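Local structure of dihydroorotate dehydrogenase (Schistosoma mansoni, 6UY4) at residues Thr48-Ser53 and Ala90-Asp95; Arg125-Arg130 and Gly142-Gly147. The protein probably catalyses the FMN-dependent oxidation of (S)-dihydroorotate to orotate by a quinone, a step in the de novo biosynthesis of pyrimidines. All coordinates share one frame; numbering follows the deposited sequence.

Contact 1 of 2, residues Thr48-Ser53 and Ala90-Asp95. With QLA (2-[(4-fluorophenyl)amino]-3-hydroxynaphthalene-1,4-dione), chain B; FMN (flavin mononucleotide), chain G.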
# COMPACT_ATOMS: atom_id res chain seq x y z
N THR A 48 5.74 17.89 2.45
CA THR A 48 5.12 19.09 1.89
C THR A 48 4.77 18.87 0.42
O THR A 48 3.67 19.23 -0.02
CB THR A 48 6.07 20.28 2.04
OG1 THR A 48 6.38 20.47 3.42
CG2 THR A 48 5.41 21.55 1.50
N ALA A 49 5.69 18.28 -0.35
CA ALA A 49 5.38 17.95 -1.73
C ALA A 49 4.28 16.91 -1.83
O ALA A 49 3.50 16.92 -2.78
CB ALA A 49 6.65 17.46 -2.44
N HIS A 50 4.20 16.01 -0.84
CA HIS A 50 3.13 15.02 -0.82
C HIS A 50 1.78 15.70 -0.64
O HIS A 50 0.82 15.41 -1.38
CB HIS A 50 3.38 14.01 0.29
CG HIS A 50 2.29 12.99 0.44
ND1 HIS A 50 1.89 12.17 -0.60
CD2 HIS A 50 1.52 12.65 1.50
CE1 HIS A 50 0.92 11.38 -0.19
NE2 HIS A 50 0.68 11.64 1.08
N ASN A 51 1.68 16.62 0.33
CA ASN A 51 0.43 17.34 0.53
C ASN A 51 0.05 18.16 -0.70
O ASN A 51 -1.13 18.30 -1.02
CB ASN A 51 0.54 18.25 1.75
CG ASN A 51 0.79 17.48 3.03
OD1 ASN A 51 0.28 16.37 3.21
ND2 ASN A 51 1.57 18.07 3.94
N LEU A 52 1.05 18.70 -1.40
CA LEU A 52 0.76 19.54 -2.56
C LEU A 52 0.22 18.72 -3.72
O LEU A 52 -0.73 19.14 -4.39
CB LEU A 52 2.02 20.30 -2.97
CG LEU A 52 1.81 21.43 -3.99
CD1 LEU A 52 0.85 22.47 -3.43
CD2 LEU A 52 3.13 22.07 -4.37
N SER A 53 0.79 17.54 -3.97
CA SER A 53 0.32 16.71 -5.07
C SER A 53 -1.06 16.14 -4.79
O SER A 53 -1.88 15.99 -5.70
CB SER A 53 1.32 15.59 -5.35
OG SER A 53 1.54 14.80 -4.20
N ALA A 90 -1.35 1.72 -0.60
CA ALA A 90 -1.86 2.53 0.49
C ALA A 90 -0.81 3.52 0.97
O ALA A 90 0.39 3.35 0.76
CB ALA A 90 -2.32 1.64 1.65
N GLY A 91 -1.28 4.58 1.63
CA GLY A 91 -0.42 5.59 2.21
C GLY A 91 -0.33 6.88 1.42
O GLY A 91 0.12 7.89 1.97
N PHE A 92 -0.73 6.87 0.15
CA PHE A 92 -0.70 8.09 -0.65
C PHE A 92 -1.98 8.89 -0.44
O PHE A 92 -1.94 10.05 -0.01
CB PHE A 92 -0.50 7.75 -2.13
CG PHE A 92 -0.13 8.93 -2.97
CD1 PHE A 92 -1.11 9.70 -3.59
CD2 PHE A 92 1.20 9.29 -3.14
CE1 PHE A 92 -0.77 10.79 -4.36
CE2 PHE A 92 1.54 10.38 -3.91
CZ PHE A 92 0.56 11.13 -4.52
N ASP A 93 -3.13 8.29 -0.74
CA ASP A 93 -4.42 8.90 -0.46
C ASP A 93 -4.93 8.39 0.90
O ASP A 93 -5.85 7.58 1.00
CB ASP A 93 -5.41 8.61 -1.58
CG ASP A 93 -6.63 9.49 -1.52
OD1 ASP A 93 -6.63 10.46 -0.73
OD2 ASP A 93 -7.60 9.22 -2.27
N LYS A 94 -4.28 8.88 1.95
CA LYS A 94 -4.59 8.43 3.30
C LYS A 94 -6.02 8.77 3.70
O LYS A 94 -6.63 8.03 4.49
CB LYS A 94 -3.61 9.05 4.31
CG LYS A 94 -2.16 8.64 4.13
CD LYS A 94 -1.26 9.47 5.04
CE LYS A 94 0.18 8.99 4.99
NZ LYS A 94 0.32 7.61 5.52
N ASP A 95 -6.56 9.87 3.18
CA ASP A 95 -7.86 10.38 3.62
C ASP A 95 -8.92 10.31 2.54
O ASP A 95 -10.03 10.82 2.74
CB ASP A 95 -7.70 11.81 4.12
CG ASP A 95 -6.56 11.97 5.11
OD1 ASP A 95 -6.39 11.07 5.96
OD2 ASP A 95 -5.85 12.99 5.04
C1 QLA B . 4.90 12.62 -2.61
O1 QLA B . 3.87 12.07 -2.27
C2 QLA B . 4.86 13.59 -3.74
O2 QLA B . 3.66 13.84 -4.24
C3 QLA B . 6.05 14.16 -4.24
O3 QLA B . 8.36 14.61 -3.83
C4 QLA B . 5.27 14.59 -6.56
C5 QLA B . 4.97 13.28 -6.91
C6 QLA B . 4.21 13.00 -8.03
C7 QLA B . 3.76 14.05 -8.78
C8 QLA B . 4.02 15.35 -8.47
C9 QLA B . 4.78 15.62 -7.34
C10 QLA B . 7.33 13.98 -3.47
C11 QLA B . 7.36 13.02 -2.35
C12 QLA B . 8.56 12.76 -1.70
C13 QLA B . 8.60 11.86 -0.65
C14 QLA B . 7.44 11.21 -0.24
C15 QLA B . 6.25 11.46 -0.88
C16 QLA B . 6.19 12.36 -1.94
F1 QLA B . 3.01 13.78 -9.89
N1 QLA B . 6.04 14.86 -5.39
N1 FMN G . 1.33 1.09 3.69
C2 FMN G . 0.16 0.86 4.39
O2 FMN G . -0.34 -0.26 4.43
N3 FMN G . -0.47 1.90 5.05
C4 FMN G . 0.08 3.17 5.02
O4 FMN G . -0.47 4.10 5.61
C4A FMN G . 1.26 3.40 4.32
N5 FMN G . 1.81 4.66 4.29
C5A FMN G . 2.98 4.89 3.59
C6 FMN G . 3.53 6.16 3.56
C7 FMN G . 4.70 6.40 2.86
C7M FMN G . 5.29 7.78 2.83
C8 FMN G . 5.33 5.36 2.19
C8M FMN G . 6.60 5.61 1.43
C9 FMN G . 4.78 4.08 2.22
C9A FMN G . 3.60 3.84 2.92
N10 FMN G . 3.05 2.57 2.96
C10 FMN G . 1.88 2.35 3.66
C1' FMN G . 3.71 1.42 2.25
C2' FMN G . 3.23 1.34 0.80
O2' FMN G . 1.82 1.28 0.77
C3' FMN G . 3.79 0.11 0.12
O3' FMN G . 3.52 -1.04 0.90
C4' FMN G . 5.30 0.21 -0.12
O4' FMN G . 5.71 1.56 -0.15
C5' FMN G . 5.63 -0.45 -1.44
O5' FMN G . 6.95 -0.16 -1.83
P FMN G . 7.18 0.71 -3.16
O1P FMN G . 8.67 0.81 -3.40
O2P FMN G . 6.50 0.07 -4.34
O3P FMN G . 6.62 2.09 -2.93
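His50 turns the edge of its imidazole into one face of the Phe92 ring, an edge-to-face pair with centroids 4.9 Å apart and planes at 77°. The touching atom is His50 CE1, which lies over the rim of the phenyl, 3.6 Å from Phe92 CD2. With chi1 at 177°, His50 CG lies beside the carbonyl carbon and opposite the backbone N, which carries the ring out to the loop. The same imidazole edge serves two polar neighbours: ND1 donates a hydrogen bond to QLA O1 over 2.6 Å, with a bent N-H...O angle of 137°, while CE1 lies 3.2 Å from the backbone O of Phe92. A histidine suits this place because one flat ring offers both an aromatic edge and a donor for a quinone carbonyl.

The helix 46-58 belongs to the N-terminal helical part characteristic of class 2 dihydroorotate dehydrogenases, which covers the mouth of the TIM barrel and lines the quinone tunnel that the inhibitor QLA occupies here. Residues 90-95 are the loop after the barrel strand 86-88, so the contact joins tunnel to flavin.

Ser53 OG lies 3.8 Å from Phe92 CZ and beside the QLA hydroxyl. Phe92, whose CE2 is 3.3 Å from QLA O1, also pairs edge-to-face with Phe357; an apolar ring suits this tunnel wall. Gly91, with a positive phi, brings its bare CA against FMN N5. Next to it the backbone O of Ala90 accepts a hydrogen bond from FMN O2' over 2.5 Å, and Lys94 bends at its last torsion to set NZ 3.5 Å from FMN N5.

Contact 2 of 2, residues Arg125-Arg130 and Gly142-Gly147. With QLA (2-[(4-fluorophenyl)amino]-3-hydroxynaphthalene-1,4-dione), chain B.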
# COMPACT_ATOMS: atom_id res chain seq x y z
N ARG A 125 7.28 15.36 12.88
CA ARG A 125 7.85 15.76 11.60
C ARG A 125 9.21 16.42 11.80
O ARG A 125 9.45 17.06 12.82
CB ARG A 125 6.91 16.73 10.87
CG ARG A 125 5.52 16.16 10.62
CD ARG A 125 4.63 17.16 9.91
NE ARG A 125 5.11 17.48 8.57
CZ ARG A 125 4.49 18.29 7.72
NH1 ARG A 125 3.35 18.86 8.07
NH2 ARG A 125 5.01 18.52 6.52
N PRO A 126 10.14 16.28 10.84
CA PRO A 126 10.01 15.57 9.56
C PRO A 126 9.99 14.05 9.70
O PRO A 126 10.77 13.49 10.48
CB PRO A 126 11.24 16.03 8.78
CG PRO A 126 12.25 16.33 9.82
CD PRO A 126 11.47 16.91 10.97
N ARG A 127 9.11 13.40 8.95
CA ARG A 127 8.96 11.95 9.00
C ARG A 127 9.02 11.31 7.61
O ARG A 127 8.68 10.13 7.47
CB ARG A 127 7.64 11.57 9.69
CG ARG A 127 6.42 12.27 9.10
CD ARG A 127 5.25 12.26 10.07
NE ARG A 127 4.07 12.91 9.51
CZ ARG A 127 2.96 13.16 10.19
NH1 ARG A 127 1.94 13.76 9.60
NH2 ARG A 127 2.87 12.81 11.47
N ILE A 128 9.45 12.06 6.60
CA ILE A 128 9.59 11.55 5.24
C ILE A 128 10.90 12.08 4.66
O ILE A 128 11.17 13.28 4.74
CB ILE A 128 8.40 11.95 4.34
CG1 ILE A 128 7.13 11.24 4.79
CG2 ILE A 128 8.70 11.64 2.89
CD1 ILE A 128 5.91 11.59 3.95
N PHE A 129 11.70 11.19 4.08
CA PHE A 129 13.01 11.56 3.56
C PHE A 129 13.24 10.89 2.22
O PHE A 129 12.97 9.69 2.07
CB PHE A 129 14.12 11.17 4.54
CG PHE A 129 13.88 11.64 5.95
CD1 PHE A 129 14.27 12.91 6.34
CD2 PHE A 129 13.26 10.81 6.87
CE1 PHE A 129 14.04 13.34 7.64
CE2 PHE A 129 13.03 11.24 8.16
CZ PHE A 129 13.42 12.51 8.55
N ARG A 130 13.72 11.65 1.24
CA ARG A 130 14.01 11.13 -0.08
C ARG A 130 15.43 10.57 -0.13
O ARG A 130 16.36 11.15 0.44
CB ARG A 130 13.86 12.21 -1.15
CG ARG A 130 12.51 12.90 -1.19
CD ARG A 130 12.42 13.77 -2.44
NE ARG A 130 11.21 14.59 -2.47
CZ ARG A 130 11.18 15.89 -2.18
NH1 ARG A 130 10.04 16.56 -2.24
NH2 ARG A 130 12.29 16.51 -1.83
N GLY A 142 3.61 6.98 10.84
CA GLY A 142 2.95 6.52 12.04
C GLY A 142 1.44 6.64 12.01
O GLY A 142 0.82 6.98 13.02
N PHE A 143 0.84 6.38 10.85
CA PHE A 143 -0.61 6.35 10.67
C PHE A 143 -1.24 7.70 11.04
O PHE A 143 -1.88 7.87 12.08
CB PHE A 143 -1.25 5.22 11.47
CG PHE A 143 -0.90 3.84 10.98
CD1 PHE A 143 -1.17 2.72 11.75
CD2 PHE A 143 -0.29 3.66 9.74
CE1 PHE A 143 -0.85 1.46 11.30
CE2 PHE A 143 0.04 2.40 9.29
CZ PHE A 143 -0.25 1.29 10.07
N ASN A 144 -1.03 8.67 10.16
CA ASN A 144 -1.68 9.98 10.27
C ASN A 144 -2.95 9.95 9.43
O ASN A 144 -2.89 9.95 8.20
CB ASN A 144 -0.74 11.10 9.84
CG ASN A 144 -0.09 10.84 8.49
OD1 ASN A 144 0.31 9.72 8.19
ND2 ASN A 144 0.01 11.88 7.67
N SER A 145 -4.10 9.91 10.10
CA SER A 145 -5.37 9.76 9.41
C SER A 145 -6.38 10.74 9.98
O SER A 145 -6.23 11.25 11.09
CB SER A 145 -5.91 8.32 9.54
OG SER A 145 -7.05 8.13 8.73
N ASP A 146 -7.43 11.00 9.19
CA ASP A 146 -8.51 11.90 9.59
C ASP A 146 -9.63 11.19 10.33
O ASP A 146 -10.63 11.83 10.66
CB ASP A 146 -9.08 12.61 8.36
CG ASP A 146 -8.10 13.59 7.74
OD1 ASP A 146 -6.98 13.72 8.28
OD2 ASP A 146 -8.45 14.22 6.72
N GLY A 147 -9.50 9.89 10.60
CA GLY A 147 -10.51 9.14 11.30
C GLY A 147 -11.47 8.43 10.36
O GLY A 147 -11.49 8.65 9.15
C1 QLA B . 4.90 12.62 -2.61
O1 QLA B . 3.87 12.07 -2.27
C2 QLA B . 4.86 13.59 -3.74
O2 QLA B . 3.66 13.84 -4.24
C3 QLA B . 6.05 14.16 -4.24
O3 QLA B . 8.36 14.61 -3.83
C4 QLA B . 5.27 14.59 -6.56
C5 QLA B . 4.97 13.28 -6.91
C6 QLA B . 4.21 13.00 -8.03
C7 QLA B . 3.76 14.05 -8.78
C8 QLA B . 4.02 15.35 -8.47
C9 QLA B . 4.78 15.62 -7.34
C10 QLA B . 7.33 13.98 -3.47
C11 QLA B . 7.36 13.02 -2.35
C12 QLA B . 8.56 12.76 -1.70
C13 QLA B . 8.60 11.86 -0.65
C14 QLA B . 7.44 11.21 -0.24
C15 QLA B . 6.25 11.46 -0.88
C16 QLA B . 6.19 12.36 -1.94
F1 QLA B . 3.01 13.78 -9.89
N1 QLA B . 6.04 14.86 -5.39
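Beside the mouth of the TIM barrel, the loop leading into edge strand 128-131 of a small antiparallel sheet sends Arg127 across to Asn144, in the loop between strand 136-139 and helix 147-153. Asn144 CG sits over one face of the Arg127 guanidinium, 3.7 Å from NH1, with the two planes 51° apart. The closest atoms, Arg127 NH1 and Asn144 ND2, are 3.3 Å apart, but both are donors and make no bond. Arg127 reaches this far because its chain is extended from CG to NE, although CG itself starts between the backbone N and the carbonyl carbon (chi1 52°). The opposite face of the guanidinium is covered by Arg125 CG.

Strand 128-131 supplies the ligand side. Its alternating residues Ile128 and Arg130 face QLA, while Phe129 turns to the other side of the strand. Ile128 CG2 packs on the outer ring of the naphthoquinone, 3.4 Å from QLA C14, an apolar branch suited to a flat hydrocarbon. Arg130 brings the edge of its guanidinium to the ligand carbonyl. Its NE donates to QLA O3 over 3.2 Å. NH1 donates to the same oxygen over 3.0 Å, and both bonds are somewhat bent. Two donors on one oxygen fix the rotation of the guanidinium, and NH1 is also held by the backbone O of Val43.

Arg127 finds its polar partners elsewhere: NH1 forms a salt bridge with Glu47 OE2, on helix 46-58, and NH2 is bonded to the backbone O of Asn123 and of Leu121. A long arginine with several donors can serve all three, while the small neutral amide of Asn144 can lie over its face without adding charge. The two groups merely touch, and the outside bonds set where the guanidinium lies.

Contact 1 is wholly buried and aromatic, set between the flavin and the quinone tunnel; contact 2 is only partly buried and joins an arginine to an amide. Both contribute walls to the QLA site, from different elements: the N-terminal helix and a barrel loop in contact 1, the small antiparallel sheet in contact 2. Helix 46-58 nevertheless serves both, carrying His50 and Ser53 of contact 1 and Glu47, the salt-bridge partner of Arg127. They meet where Ala49 CB packs 3.5 Å from Arg130 NH1, and again next to Lys94, which binds FMN and whose CE lies 3.3 Å from Asn144 OD1. Asp95 and Asp146 bring like charges together, with Lys97 a long, weak ion-pair partner of each.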